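Local coordinates for putative transcriptional regulator (MarR/EmrR family) (Acinetobacter sp. ADP1, PDB 3NRV), which probably binds DNA through a winged helix-turn-helix of the MarR type and regulates transcription, at the interface of chains A and B. Coordinates in Å, arbitrary orientation; residue numbers count along the deposited sequence, not the author numbering. Chains: chain A/B, Putative transcriptional regulator (MarR/EmrR family).

Contact 1: the interface of chains A and B. Residues chain A 17, 138, 141-142, 145; chain B 20, 122.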
# COMPACT_ATOMS: atom_id res chain seq x y z
N ILE A 17 -0.42 6.68 -4.00
CA ILE A 17 -0.23 5.40 -4.68
C ILE A 17 -0.59 4.21 -3.78
O ILE A 17 -1.32 3.30 -4.18
CB ILE A 17 1.24 5.26 -5.16
CG1 ILE A 17 1.49 6.16 -6.38
CG2 ILE A 17 1.59 3.80 -5.50
CD1 ILE A 17 2.96 6.52 -6.59
N LEU A 138 2.60 6.21 -14.79
CA LEU A 138 2.82 5.01 -13.99
C LEU A 138 4.14 4.36 -14.37
O LEU A 138 4.86 3.84 -13.51
CB LEU A 138 1.66 4.01 -14.15
CG LEU A 138 0.34 4.40 -13.45
CD1 LEU A 138 -0.78 3.43 -13.82
CD2 LEU A 138 0.52 4.47 -11.92
N LEU A 141 6.96 6.08 -12.78
CA LEU A 141 7.03 5.72 -11.37
C LEU A 141 7.67 4.35 -11.17
O LEU A 141 8.51 4.16 -10.29
CB LEU A 141 5.65 5.78 -10.71
CG LEU A 141 5.03 7.18 -10.62
CD1 LEU A 141 3.53 7.12 -10.28
CD2 LEU A 141 5.80 8.03 -9.63
N ARG A 142 7.28 3.38 -11.99
CA ARG A 142 7.82 2.03 -11.84
C ARG A 142 9.32 2.01 -12.14
O ARG A 142 10.10 1.36 -11.43
CB ARG A 142 7.05 1.01 -12.69
CG ARG A 142 5.66 0.73 -12.13
CD ARG A 142 5.00 -0.51 -12.75
NE ARG A 142 5.64 -1.74 -12.29
CZ ARG A 142 5.60 -2.90 -12.94
NH1 ARG A 142 4.94 -3.01 -14.09
NH2 ARG A 142 6.22 -3.97 -12.44
N VAL A 145 11.04 3.42 -9.07
CA VAL A 145 11.00 2.51 -7.93
C VAL A 145 12.08 1.41 -8.10
O VAL A 145 12.74 1.02 -7.13
CB VAL A 145 9.57 1.92 -7.74
CG1 VAL A 145 9.56 0.76 -6.77
CG2 VAL A 145 8.62 3.01 -7.23
N LEU B 20 3.48 -1.44 -8.71
CA LEU B 20 4.18 -0.23 -8.30
C LEU B 20 4.12 -0.10 -6.78
O LEU B 20 5.14 -0.03 -6.12
CB LEU B 20 3.52 1.00 -8.92
CG LEU B 20 3.98 2.37 -8.42
CD1 LEU B 20 5.49 2.59 -8.65
CD2 LEU B 20 3.15 3.47 -9.09
N LEU B 122 11.34 9.62 -5.66
CA LEU B 122 10.32 8.99 -6.50
C LEU B 122 9.92 9.87 -7.70
O LEU B 122 9.68 9.39 -8.81
CB LEU B 122 9.07 8.68 -5.67
CG LEU B 122 7.88 8.02 -6.38
CD1 LEU B 122 8.24 6.63 -6.94
CD2 LEU B 122 6.67 7.93 -5.43

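Contact 2: the interface of chains A and B. Residues chain A 119, 122-123, 135; chain B 12-14.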
# COMPACT_ATOMS: atom_id res chain seq x y z
N GLU A 119 -11.32 -3.27 -15.07
CA GLU A 119 -10.43 -2.22 -15.53
C GLU A 119 -11.14 -1.20 -16.43
O GLU A 119 -10.94 0.01 -16.30
CB GLU A 119 -9.23 -2.82 -16.24
CG GLU A 119 -8.38 -3.66 -15.32
CD GLU A 119 -8.04 -2.92 -14.04
OE1 GLU A 119 -8.64 -3.23 -12.98
OE2 GLU A 119 -7.17 -2.01 -14.10
N LEU A 122 -13.14 0.90 -14.21
CA LEU A 122 -12.29 1.83 -13.46
C LEU A 122 -11.95 3.07 -14.29
O LEU A 122 -11.92 4.19 -13.77
CB LEU A 122 -11.01 1.13 -13.03
CG LEU A 122 -9.94 1.96 -12.31
CD1 LEU A 122 -10.43 2.46 -10.95
CD2 LEU A 122 -8.67 1.15 -12.15
N LEU A 123 -11.68 2.86 -15.57
CA LEU A 123 -11.22 3.93 -16.44
C LEU A 123 -12.35 4.53 -17.29
O LEU A 123 -12.09 5.28 -18.24
CB LEU A 123 -10.10 3.41 -17.35
CG LEU A 123 -8.85 2.86 -16.64
CD1 LEU A 123 -7.82 2.36 -17.65
CD2 LEU A 123 -8.23 3.95 -15.74
N PHE A 135 -0.82 5.89 -18.08
CA PHE A 135 0.17 4.82 -18.21
C PHE A 135 1.58 5.33 -18.43
O PHE A 135 2.55 4.69 -18.01
CB PHE A 135 -0.27 3.79 -19.26
CG PHE A 135 -1.43 2.97 -18.81
CD1 PHE A 135 -1.28 2.08 -17.76
CD2 PHE A 135 -2.67 3.10 -19.41
CE1 PHE A 135 -2.35 1.33 -17.32
CE2 PHE A 135 -3.74 2.35 -18.97
CZ PHE A 135 -3.58 1.47 -17.93
N HIS B 12 -3.23 -2.53 -17.87
CA HIS B 12 -4.09 -2.93 -16.76
C HIS B 12 -3.79 -2.03 -15.56
O HIS B 12 -2.76 -2.20 -14.88
CB HIS B 12 -3.82 -4.40 -16.42
CG HIS B 12 -4.85 -5.04 -15.55
ND1 HIS B 12 -5.13 -4.61 -14.27
CD2 HIS B 12 -5.65 -6.12 -15.77
CE1 HIS B 12 -6.07 -5.37 -13.74
NE2 HIS B 12 -6.40 -6.29 -14.63
N ALA B 13 -4.66 -1.05 -15.31
CA ALA B 13 -4.41 -0.02 -14.32
C ALA B 13 -4.23 -0.61 -12.93
O ALA B 13 -3.29 -0.26 -12.22
CB ALA B 13 -5.52 1.02 -14.31
N THR B 14 -5.16 -1.48 -12.54
CA THR B 14 -5.07 -2.13 -11.24
C THR B 14 -3.73 -2.86 -11.08
O THR B 14 -3.04 -2.69 -10.08
CB THR B 14 -6.25 -3.09 -11.02
OG1 THR B 14 -7.45 -2.33 -10.95
CG2 THR B 14 -6.08 -3.86 -9.73
O HOH W 1 -6.79 -0.93 -16.97

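Contact 3: the interface of chains A and B. Residues chain A 13, 17, 137, 141; chain B 122-123, 126, 134.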
# COMPACT_ATOMS: atom_id res chain seq x y z
N ALA A 13 2.87 11.66 -3.28
CA ALA A 13 2.55 10.65 -4.28
C ALA A 13 2.69 9.24 -3.70
O ALA A 13 1.93 8.33 -4.02
CB ALA A 13 3.44 10.81 -5.49
N ILE A 17 -0.42 6.68 -4.00
CA ILE A 17 -0.23 5.40 -4.68
C ILE A 17 -0.59 4.21 -3.78
O ILE A 17 -1.32 3.30 -4.18
CB ILE A 17 1.24 5.26 -5.16
CG1 ILE A 17 1.49 6.16 -6.38
CG2 ILE A 17 1.59 3.80 -5.50
CD1 ILE A 17 2.96 6.52 -6.59
N LEU A 137 2.70 8.02 -16.94
CA LEU A 137 3.14 8.44 -15.61
C LEU A 137 3.43 7.24 -14.72
O LEU A 137 4.42 7.23 -13.98
CB LEU A 137 2.09 9.38 -14.98
CG LEU A 137 1.92 10.71 -15.73
CD1 LEU A 137 0.87 11.60 -15.05
CD2 LEU A 137 3.25 11.45 -15.86
N LEU A 141 6.96 6.08 -12.78
CA LEU A 141 7.03 5.72 -11.37
C LEU A 141 7.67 4.35 -11.17
O LEU A 141 8.51 4.16 -10.29
CB LEU A 141 5.65 5.78 -10.71
CG LEU A 141 5.03 7.18 -10.62
CD1 LEU A 141 3.53 7.12 -10.28
CD2 LEU A 141 5.80 8.03 -9.63
N LEU B 122 11.34 9.62 -5.66
CA LEU B 122 10.32 8.99 -6.50
C LEU B 122 9.92 9.87 -7.70
O LEU B 122 9.68 9.39 -8.81
CB LEU B 122 9.07 8.68 -5.67
CG LEU B 122 7.88 8.02 -6.38
CD1 LEU B 122 8.24 6.63 -6.94
CD2 LEU B 122 6.67 7.93 -5.43
N LEU B 123 9.83 11.18 -7.45
CA LEU B 123 9.38 12.13 -8.48
C LEU B 123 10.54 12.89 -9.16
O LEU B 123 10.29 13.85 -9.89
CB LEU B 123 8.41 13.15 -7.86
CG LEU B 123 7.18 12.53 -7.16
CD1 LEU B 123 6.27 13.61 -6.56
CD2 LEU B 123 6.40 11.68 -8.15
N PHE B 126 10.18 13.89 -12.75
CA PHE B 126 8.92 14.49 -13.17
C PHE B 126 9.08 15.99 -13.33
O PHE B 126 9.66 16.64 -12.47
CB PHE B 126 7.82 14.26 -12.11
CG PHE B 126 7.15 12.90 -12.18
CD1 PHE B 126 7.88 11.73 -12.00
CD2 PHE B 126 5.78 12.80 -12.38
CE1 PHE B 126 7.25 10.49 -12.05
CE2 PHE B 126 5.15 11.57 -12.44
CZ PHE B 126 5.88 10.41 -12.27
N LEU B 134 -0.24 13.90 -12.34
CA LEU B 134 -0.28 12.65 -11.56
C LEU B 134 -1.32 12.71 -10.44
O LEU B 134 -2.17 11.82 -10.32
CB LEU B 134 1.11 12.34 -10.97
CG LEU B 134 1.17 11.06 -10.11
CD1 LEU B 134 0.78 9.82 -10.95
CD2 LEU B 134 2.54 10.90 -9.47

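Contact 1: the interface of chains A and B
B:Leu20 of helix 13-36 drives its branched end between helices 13-26 and 128-147 of chain A, in what is probably the dimer interface typical of MarR regulators. Of its surface, 104 Å² disappears beneath the partner. Its CG stands anti to the backbone N (chi1 170°), which carries both methyls across to chain A, where they part company. B:Leu20 CD2 settles among A:Ile17, A:Leu138 and A:Leu141, lying 3.8 Å from A:Leu141 CB; the side chain of A:Ile17 passes it at about a right angle. B:Leu20 CD1 turns to A:Val145, and here the packing is tight. The branched valine is short enough to fit against two leucines at once, for A:Val145 CG2 also sits 3.6 Å from B:Leu122 CD1, valine and B:Leu122 running alongside and pointing the same way. B:Leu122 also crosses A:Leu141 obliquely and meets A:Ile17 tip to tip, A:Ile17 CD1 lying 4.1 Å from B:Leu122 CD2. Packing is looser on the A:Arg142 side, where aliphatic A:Arg142 CG skims B:Leu20 CB at 3.9 Å while the chain bends at chi3 (72°) and takes the guanidinium away. An arginine suits this margin: its methylenes pack while its charge lies farther off. At the tight end, A:Val145 CG2 and B:Leu20 CD1 are 3.5 Å apart.

Contact 2: the interface of chains A and B
A:Glu119 sends CG beside its backbone N (chi1 -64°) and then bends at chi2 (-50°), a fold that swings its carboxylate onto the first turn of helix 13-36 in chain B. From the other side, B:Thr14 turns its hydroxyl OG1 beside its own backbone N (chi1 -66°), so that hydroxyl and amide N-H can serve the same acid. B:Thr14 OG1 donates to A:Glu119 OE1 at 2.5 Å, on the syn side and near the carboxylate plane. The amide N of B:Thr14 gives a nearly straight bond to A:Glu119 OE2 at 2.6 Å, again syn but well tilted from that plane. The N-H of B:Ala13 points elsewhere and reaches the same oxygen through a water, which lies 2.7 Å from B:Ala13 N and 3.1 Å from A:Glu119 OE2. The imidazole of B:His12 stacks under the acid, nearly parallel to the carboxylate, with A:Glu119 CG 3.4 Å from the ring centroid in a CH-pi contact. Small B:Ala13 is compatible with close approach: its CB meets A:Leu122 CD2, and its N lies in plane at the edge of the A:Phe135 ring. Glutamate suits a helix start, where amide N-H groups lack partners within the helix and the dipole would probably favour its negative charge. The site thus caps a helix of one subunit with an acid from the other, probably helping to fix the dimer's register.

Contact 3: the interface of chains A and B
The side chains of A:Leu141 and B:Phe126 cross at about a right angle, an aliphatic-aromatic contact in which A:Leu141 CD2 comes to 3.6 Å from B:Phe126 CZ, at the far end of the ring. A:Leu137, one helical turn earlier on helix 128-147, slants across the same side chain, A:Leu137 CD2 lying 3.9 Å from B:Phe126 CE2. The two leucines approach the ring rim from opposite sides of its plane. Within chain B, B:Leu123 CD2 lies over the centre of the face on the A:Leu141 side and probably helps to position the phenylalanine, whose broad flat ring can serve two leucines together. A second group of contacts is aliphatic. A:Leu141 and B:Leu134 reach toward each other tip to tip, A:Leu141 CD1 and B:Leu134 CD1 being 3.9 Å apart; B:Leu134 gets there with CG anti to its backbone N (chi1 179°). A:Leu141 CD2, besides facing B:Phe126, touches B:Leu123 and B:Leu122. A:Ala13 meets two leucines with its one small methyl, A:Ala13 CB lying 4.1 Å from both B:Leu123 CD2 and B:Leu134 CD2. Side chain also meets backbone where A:Leu137 lies against the N and CA of B:Leu134, A:Leu137 CD1 being 3.8 Å from B:Leu134 CA.

Contacts 1 and 3 form a continuous apolar region, the centres of their C-alpha atoms about 6 Å apart, and share A:Ile17, A:Leu141 and B:Leu122. Between the same kind of centres, contact 2 lies about 15 Å from contact 1 and about 16 Å from contact 3, and it adds polar recognition. Helix 128-147 of chain A runs through all three. Residues 13, 122 and 123 serve in both chains: A:Leu123 beside B:Ala13 in contact 2 matches B:Leu123 beside A:Ala13 in contact 3, though only approximately, as the two-fold is inexact. Such interleaving of terminal helices probably holds two DNA-binding lobes in one dimer.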